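Local coordinates for 3-dehydroquinate dehydratase (Thermus thermophilus, PDB 2UYG) that catalyses the trans-dehydration of 3-dehydroquinate to 3-dehydroshikimate, the third step of the shikimate pathway to chorismate, as a type II enzyme that assembles into a dodecamer, at the interface of chains A and B. Residues are numbered along the deposited sequence; one frame, centred on the assembly and turned at random. Chains: chain A/B, 3-dehydroquinate dehydratase.

The interface of chains A and B. Residues chain A 8-9, 11-12, 50; chain B 56-57, 60.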
loop_
_atom_site.group_PDB
_atom_site.type_symbol
_atom_site.label_atom_id
_atom_site.label_comp_id
_atom_site.label_asym_id
_atom_site.label_seq_id
_atom_site.Cartn_x
_atom_site.Cartn_y
_atom_site.Cartn_z
ATOM N N PRO A 8 2.155 -25.807 -15.804
ATOM C CA PRO A 8 3.228 -26.420 -15.049
ATOM C C PRO A 8 2.826 -27.186 -13.837
ATOM O O PRO A 8 1.756 -26.978 -13.186
ATOM C CB PRO A 8 4.112 -25.277 -14.739
ATOM C CG PRO A 8 3.395 -24.053 -15.220
ATOM C CD PRO A 8 2.405 -24.431 -16.124
ATOM N N ASN A 9 3.681 -28.171 -13.561
ATOM C CA ASN A 9 3.535 -29.071 -12.427
ATOM C C ASN A 9 2.290 -30.004 -12.384
ATOM O O ASN A 9 2.164 -30.897 -11.520
ATOM C CB ASN A 9 3.648 -28.282 -11.126
ATOM C CG ASN A 9 4.895 -27.479 -11.086
ATOM O OD1 ASN A 9 6.051 -28.036 -11.100
ATOM N ND2 ASN A 9 4.718 -26.145 -11.067
ATOM N N ASN A 11 1.616 -32.282 -14.293
ATOM C CA ASN A 11 2.116 -33.649 -14.588
ATOM C C ASN A 11 2.357 -34.474 -13.393
ATOM O O ASN A 11 2.347 -35.715 -13.489
ATOM C CB ASN A 11 3.361 -33.663 -15.505
ATOM C CG ASN A 11 4.465 -32.714 -15.021
ATOM O OD1 ASN A 11 4.173 -31.617 -14.605
ATOM N ND2 ASN A 11 5.703 -33.156 -15.038
ATOM N N LEU A 12 2.569 -33.855 -12.215
ATOM C CA LEU A 12 2.929 -34.615 -11.013
ATOM C C LEU A 12 1.747 -34.894 -10.052
ATOM O O LEU A 12 1.962 -35.335 -8.923
ATOM C CB LEU A 12 4.075 -33.976 -10.264
ATOM C CG LEU A 12 5.395 -33.698 -10.982
ATOM C CD1 LEU A 12 6.406 -33.115 -9.940
ATOM C CD2 LEU A 12 5.978 -34.888 -11.806
ATOM N N ASN A 50 5.055 -27.730 -18.935
ATOM C CA ASN A 50 5.643 -26.902 -17.920
ATOM C C ASN A 50 6.140 -25.539 -18.502
ATOM O O ASN A 50 6.654 -24.744 -17.727
ATOM C CB ASN A 50 6.810 -27.633 -17.310
ATOM C CG ASN A 50 6.383 -28.852 -16.464
ATOM O OD1 ASN A 50 5.506 -28.754 -15.604
ATOM N ND2 ASN A 50 7.019 -30.011 -16.723
ATOM N N ILE B 56 12.110 -26.015 -14.350
ATOM C CA ILE B 56 10.986 -26.705 -13.669
ATOM C C ILE B 56 11.076 -28.211 -13.892
ATOM O O ILE B 56 10.946 -28.970 -12.971
ATOM C CB ILE B 56 9.635 -26.233 -14.191
ATOM C CG1 ILE B 56 9.398 -24.809 -13.718
ATOM C CG2 ILE B 56 8.570 -27.274 -13.780
ATOM C CD1 ILE B 56 8.193 -24.224 -14.159
ATOM N N GLU B 57 11.322 -28.601 -15.142
ATOM C CA GLU B 57 11.517 -29.987 -15.520
ATOM C C GLU B 57 12.602 -30.664 -14.806
ATOM O O GLU B 57 12.402 -31.775 -14.335
ATOM C CB GLU B 57 11.698 -30.171 -17.043
ATOM C CG GLU B 57 10.312 -29.945 -17.619
ATOM C CD GLU B 57 9.981 -30.591 -18.943
ATOM O OE1 GLU B 57 10.982 -30.997 -19.698
ATOM O OE2 GLU B 57 8.707 -30.616 -19.173
ATOM N N GLN B 60 11.635 -31.106 -11.194
ATOM C CA GLN B 60 10.628 -32.185 -11.028
ATOM C C GLN B 60 11.259 -33.645 -11.144
ATOM O O GLN B 60 10.837 -34.629 -10.504
ATOM C CB GLN B 60 9.557 -32.064 -12.071
ATOM C CG GLN B 60 8.731 -30.761 -12.074
ATOM C CD GLN B 60 7.718 -30.767 -13.177
ATOM O OE1 GLN B 60 7.887 -31.470 -14.136
ATOM N NE2 GLN B 60 6.679 -29.958 -13.068
HETATM O O HOH W 1 6.670 -29.632 -20.341
#
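B:Gln60, on helix 52-61 of chain B, reaches between A:Asn9, A:Asn11 and A:Asn50 of the neighbouring subunit and hides 70 Å² of its surface there. Its CB and CG lie against a methyl of A:Leu12, with B:Gln60 CG 3.9 Å from A:Leu12 CD1. Chi2 of 179° keeps the chain extended beyond CG and delivers the terminal amide among the three asparagines. B:Gln60 CD lies 3.6 Å from A:Asn11 ND2, and beyond it the two ends of the amide part company. The carbonyl oxygen B:Gln60 OE1 accepts an almost straight bond, 177° at the hydrogen, from A:Asn11 ND2 at 2.9 Å; OE1 lies in the amide plane of A:Asn11, but the donor stands above the carbonyl plane of B:Gln60. The nitrogen B:Gln60 NE2 gives one bond of 2.8 Å to A:Asn9 OD1 and another of 3.0 Å to A:Asn50 OD1. OD1 of A:Asn9 sits nearly in the B:Gln60 amide plane, whereas OD1 of A:Asn50 is tilted 28° from it. With OE1 and NE2 both bonded, rotation of the B:Gln60 amide about its CG-CD bond is probably restrained.

A:Asn50 is itself positioned from its own chain: the backbone N of A:Asn9 donates to A:Asn50 OD1 at 2.8 Å, and this oxygen thereby accepts from both subunits. One helical turn before B:Gln60, B:Ile56 places CG2 against A:Asn50 CG, adding apolar contact to this polar part of the homododecamer interface. The patch centre is about 11 Å from the catalytic A:Tyr21. The carboxylate of B:Glu57 is turned almost perpendicular to the A:Asn50 amide, and A:Asn50 ND2 meets B:Glu57 OE2 at 3.0 Å, on the anti lone pair of that oxygen.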